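Local atomic coordinates of RavA (Legionella pneumophila str. Paris, PDB entry 6WO6), a protein that is a bacterial effector of Legionella pneumophila, probably delivered into the host cell during infection. Residues V132-A135 with L136-E140; F195-D198 with S199-F203. The protein carries 2 engineered substitutions. All blocks are in the same frame, centred on the assembly; numbering follows the deposited sequence.

Interaction 1: residues V132-A135 with L136-E140; sequences VAIA and LRLAE
Four successive i to i+4 backbone hydrogen bonds tie Val132-Ala135 to Leu136-Glu140, from Leu136 N to Val132 O, Arg137 N to Ala133 O, Leu138 N to Ile134 O and Ala139 N to Ala135 O, each 2.9 Å long and nearly straight. On one flank the side chains of Ile134 and Leu138, one turn apart, touch through single methyls, Ile134 CG2 lying 4.2 Å from Leu138 CD1. Leu138 carries CG beside its own backbone N (chi1 -67°), and this swings the branch back along the preceding turn, with Leu138 CG beside Ile134 O at 3.3 Å. Leu136 takes another course: its CB lies 3.4 Å from Val132 O, but the end of the side chain leads away from that turn and touches Leu206. This is the regular alpha-helical repeat, spanning almost all of helix 131-141 in an all-helical, elongated chain. Small residues mark the side turned to helix 162-181: Ala135 meets Lys166 and Val167, and Ala139 meets Ala170, with Ala139 CB 3.4 Å from Ala135 O on the preceding turn. Ile134 joins this side through Phe163 and also meets Leu94 and Leu95, whereas Leu138 packs on Pro102 and Ile106. Arg137 touches the earlier turn with its CB, 3.6 Å from Ala133 O; beyond that its chain bends at chi2 (84°) and carries the guanidinium off the helix, where NH1 and NH2 donate to the backbone carbonyls of Asp96 and Asn99 respectively.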
loop_
_atom_site.group_PDB
_atom_site.type_symbol
_atom_site.label_atom_id
_atom_site.label_comp_id
_atom_site.label_asym_id
_atom_site.label_seq_id
_atom_site.Cartn_x
_atom_site.Cartn_y
_atom_site.Cartn_z
ATOM N N VAL A 132 -3.010 8.538 -4.199
ATOM C CA VAL A 132 -2.315 7.263 -4.036
ATOM C C VAL A 132 -1.479 7.264 -2.760
ATOM O O VAL A 132 -1.489 6.292 -1.996
ATOM C CB VAL A 132 -1.459 6.958 -5.279
ATOM C CG1 VAL A 132 -0.629 5.712 -5.063
ATOM C CG2 VAL A 132 -2.347 6.801 -6.504
ATOM N N ALA A 133 -0.754 8.355 -2.505
ATOM C CA ALA A 133 0.108 8.406 -1.328
ATOM C C ALA A 133 -0.704 8.314 -0.042
ATOM O O ALA A 133 -0.352 7.556 0.873
ATOM C CB ALA A 133 0.947 9.685 -1.345
ATOM N N ILE A 134 -1.801 9.073 0.043
ATOM C CA ILE A 134 -2.609 9.074 1.258
ATOM C C ILE A 134 -3.307 7.731 1.436
ATOM O O ILE A 134 -3.416 7.219 2.556
ATOM C CB ILE A 134 -3.617 10.239 1.239
ATOM C CG1 ILE A 134 -2.889 11.585 1.195
ATOM C CG2 ILE A 134 -4.518 10.180 2.460
ATOM C CD1 ILE A 134 -3.818 12.779 1.105
ATOM N N ALA A 135 -3.788 7.138 0.339
ATOM C CA ALA A 135 -4.418 5.827 0.438
ATOM C C ALA A 135 -3.420 4.776 0.911
ATOM O O ALA A 135 -3.752 3.923 1.744
ATOM C CB ALA A 135 -5.030 5.435 -0.907
ATOM N N LEU A 136 -2.184 4.836 0.406
ATOM C CA LEU A 136 -1.146 3.918 0.859
ATOM C C LEU A 136 -0.862 4.104 2.344
ATOM O O LEU A 136 -0.750 3.129 3.094
ATOM C CB LEU A 136 0.127 4.125 0.040
ATOM C CG LEU A 136 1.327 3.264 0.435
ATOM C CD1 LEU A 136 1.239 1.883 -0.196
ATOM C CD2 LEU A 136 2.632 3.947 0.068
ATOM N N ARG A 137 -0.745 5.360 2.786
ATOM C CA ARG A 137 -0.466 5.619 4.196
ATOM C C ARG A 137 -1.589 5.099 5.086
ATOM O O ARG A 137 -1.335 4.482 6.132
ATOM C CB ARG A 137 -0.256 7.116 4.419
ATOM C CG ARG A 137 0.279 7.463 5.793
ATOM C CD ARG A 137 1.794 7.342 5.838
ATOM N NE ARG A 137 2.303 7.349 7.207
ATOM C CZ ARG A 137 2.399 8.436 7.967
ATOM N NH1 ARG A 137 2.011 9.616 7.497
ATOM N NH2 ARG A 137 2.876 8.343 9.200
ATOM N N LEU A 138 -2.840 5.335 4.684
ATOM C CA LEU A 138 -3.973 4.865 5.475
ATOM C C LEU A 138 -4.023 3.343 5.512
ATOM O O LEU A 138 -4.298 2.755 6.563
ATOM C CB LEU A 138 -5.279 5.435 4.921
ATOM C CG LEU A 138 -5.484 6.947 5.056
ATOM C CD1 LEU A 138 -6.849 7.356 4.524
ATOM C CD2 LEU A 138 -5.313 7.389 6.504
ATOM N N ALA A 139 -3.754 2.687 4.380
ATOM C CA ALA A 139 -3.697 1.230 4.381
ATOM C C ALA A 139 -2.573 0.720 5.270
ATOM O O ALA A 139 -2.700 -0.346 5.883
ATOM C CB ALA A 139 -3.528 0.707 2.955
ATOM N N GLU A 140 -1.474 1.472 5.367
ATOM C CA GLU A 140 -0.351 1.026 6.181
ATOM C C GLU A 140 -0.641 1.165 7.671
ATOM O O GLU A 140 -0.264 0.291 8.461
ATOM C CB GLU A 140 0.911 1.804 5.809
ATOM C CG GLU A 140 1.511 1.406 4.472
ATOM C CD GLU A 140 2.735 2.230 4.108
ATOM O OE1 GLU A 140 2.908 3.329 4.677
ATOM O OE2 GLU A 140 3.526 1.775 3.253
#

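Interaction 2: residues F195-D198 with S199-F203; sequences FKID and SCIEF
Phe195 has CG anti to its backbone N (chi1 -179°) and Cys200 has SG anti to its carbonyl carbon (chi1 -67°), which brings the sulfur to the ring: Cys200 SG lies 3.9 Å from Phe195 CE1. The approach is oblique, 41° off the ring normal, in a sulfur-aromatic contact. Ile197 and Ile201 meet a turn apart: the terminal CD1 of Ile201 reaches Ile197 CG1, 3.9 Å away, the two side chains crossing at a slant, and Ile201 CG1 also rests 3.3 Å from Ile197 O. Lys196, at the N-cap position, opens helix 197-202 with its backbone: its O accepts the Cys200 N-H, the O to N distance being 3.1 Å. The next two bonds, Ile201 N to Ile197 O and Glu202 N to Asp198 O, continue the helical pattern. The aliphatic start of Lys196 flanks Ser199, Lys196 CB being 3.9 Å from Ser199 OG. Glu202 lays CB over the preceding turn, 3.3 Å from Asp198 O, and its carboxylate forms a salt bridge with Lys166. This short helix sits between two longer ones: Ser199 packs on His169 and Val173 of helix 162-181, while Ile197, Cys200 and Ile201 meet Phe240 of helix 230-240, and Lys236 of that helix makes a cation-pi contact with the Phe195 ring.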
loop_
_atom_site.group_PDB
_atom_site.type_symbol
_atom_site.label_atom_id
_atom_site.label_comp_id
_atom_site.label_asym_id
_atom_site.label_seq_id
_atom_site.Cartn_x
_atom_site.Cartn_y
_atom_site.Cartn_z
ATOM N N PHE A 195 -9.147 -9.799 -8.011
ATOM C CA PHE A 195 -7.746 -9.493 -8.266
ATOM C C PHE A 195 -7.625 -8.377 -9.295
ATOM O O PHE A 195 -8.183 -8.462 -10.394
ATOM C CB PHE A 195 -6.989 -10.728 -8.748
ATOM C CG PHE A 195 -5.534 -10.466 -9.012
ATOM C CD1 PHE A 195 -4.603 -10.559 -7.991
ATOM C CD2 PHE A 195 -5.101 -10.097 -10.275
ATOM C CE1 PHE A 195 -3.268 -10.301 -8.229
ATOM C CE2 PHE A 195 -3.768 -9.833 -10.517
ATOM C CZ PHE A 195 -2.849 -9.939 -9.495
ATOM N N LYS A 196 -6.874 -7.337 -8.943
ATOM C CA LYS A 196 -6.687 -6.168 -9.796
ATOM C C LYS A 196 -5.199 -5.857 -9.861
ATOM O O LYS A 196 -4.619 -5.368 -8.885
ATOM C CB LYS A 196 -7.487 -4.978 -9.269
ATOM C CG LYS A 196 -8.990 -5.210 -9.329
ATOM C CD LYS A 196 -9.764 -4.263 -8.436
ATOM C CE LYS A 196 -11.238 -4.637 -8.424
ATOM N NZ LYS A 196 -11.987 -3.953 -7.336
ATOM N N ILE A 197 -4.586 -6.142 -11.012
ATOM C CA ILE A 197 -3.144 -5.969 -11.160
ATOM C C ILE A 197 -2.756 -4.506 -10.983
ATOM O O ILE A 197 -1.698 -4.193 -10.422
ATOM C CB ILE A 197 -2.682 -6.522 -12.522
ATOM C CG1 ILE A 197 -1.177 -6.328 -12.705
ATOM C CG2 ILE A 197 -3.456 -5.876 -13.664
ATOM C CD1 ILE A 197 -0.347 -7.115 -11.720
ATOM N N ASP A 198 -3.609 -3.586 -11.443
ATOM C CA ASP A 198 -3.281 -2.170 -11.329
ATOM C C ASP A 198 -3.346 -1.695 -9.882
ATOM O O ASP A 198 -2.581 -0.807 -9.494
ATOM C CB ASP A 198 -4.199 -1.328 -12.222
ATOM C CG ASP A 198 -5.666 -1.485 -11.878
ATOM O OD1 ASP A 198 -6.116 -2.630 -11.667
ATOM O OD2 ASP A 198 -6.374 -0.454 -11.825
ATOM N N SER A 199 -4.228 -2.280 -9.067
ATOM C CA SER A 199 -4.222 -1.960 -7.642
ATOM C C SER A 199 -2.956 -2.478 -6.971
ATOM O O SER A 199 -2.393 -1.806 -6.099
ATOM C CB SER A 199 -5.461 -2.535 -6.955
ATOM O OG SER A 199 -6.616 -1.772 -7.250
ATOM N N CYS A 200 -2.496 -3.671 -7.365
ATOM C CA CYS A 200 -1.247 -4.201 -6.823
ATOM C C CYS A 200 -0.064 -3.321 -7.206
ATOM O O CYS A 200 0.817 -3.056 -6.380
ATOM C CB CYS A 200 -1.020 -5.634 -7.307
ATOM S SG CYS A 200 -2.207 -6.860 -6.688
ATOM N N ILE A 201 -0.030 -2.848 -8.452
ATOM C CA ILE A 201 1.098 -2.041 -8.908
ATOM C C ILE A 201 1.067 -0.656 -8.268
ATOM O O ILE A 201 2.093 -0.150 -7.798
ATOM C CB ILE A 201 1.108 -1.960 -10.445
ATOM C CG1 ILE A 201 1.400 -3.340 -11.043
ATOM C CG2 ILE A 201 2.126 -0.936 -10.926
ATOM C CD1 ILE A 201 1.323 -3.386 -12.548
ATOM N N GLU A 202 -0.114 -0.025 -8.235
ATOM C CA GLU A 202 -0.232 1.320 -7.677
ATOM C C GLU A 202 0.178 1.367 -6.211
ATOM O O GLU A 202 0.712 2.383 -5.751
ATOM C CB GLU A 202 -1.666 1.834 -7.833
ATOM C CG GLU A 202 -1.887 2.717 -9.051
ATOM C CD GLU A 202 -3.316 3.229 -9.151
ATOM O OE1 GLU A 202 -4.158 2.809 -8.328
ATOM O OE2 GLU A 202 -3.599 4.048 -10.053
ATOM N N PHE A 203 -0.057 0.289 -5.468
ATOM C CA PHE A 203 0.228 0.233 -4.039
ATOM C C PHE A 203 1.246 -0.855 -3.722
ATOM O O PHE A 203 1.117 -1.579 -2.734
ATOM C CB PHE A 203 -1.054 0.013 -3.240
ATOM C CG PHE A 203 -2.084 1.092 -3.435
ATOM C CD1 PHE A 203 -1.957 2.316 -2.794
ATOM C CD2 PHE A 203 -3.184 0.879 -4.252
ATOM C CE1 PHE A 203 -2.909 3.311 -2.972
ATOM C CE2 PHE A 203 -4.137 1.867 -4.434
ATOM C CZ PHE A 203 -3.999 3.085 -3.793
#

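Interaction 1, on helix 131-141, precedes interaction 2, on helix 197-202, along the chain, and their centres lie about 13 Å apart near the middle of the elongated molecule. They touch through Phe203, the residue just after the second helix: Phe203 CE1 lies 3.6 Å from Ala135 CB and 3.4 Å from Val132 O, and Val132 CG1 packs 3.7 Å from Glu202 O. Helix 162-181, which falls between them in sequence, contacts both, its Ala170 also meeting Phe203. Helices well separated in sequence are thus joined near the centre of the single chain, with Phe203 as the bridge, and helix 197-202 extends the packing onward to helix 230-240.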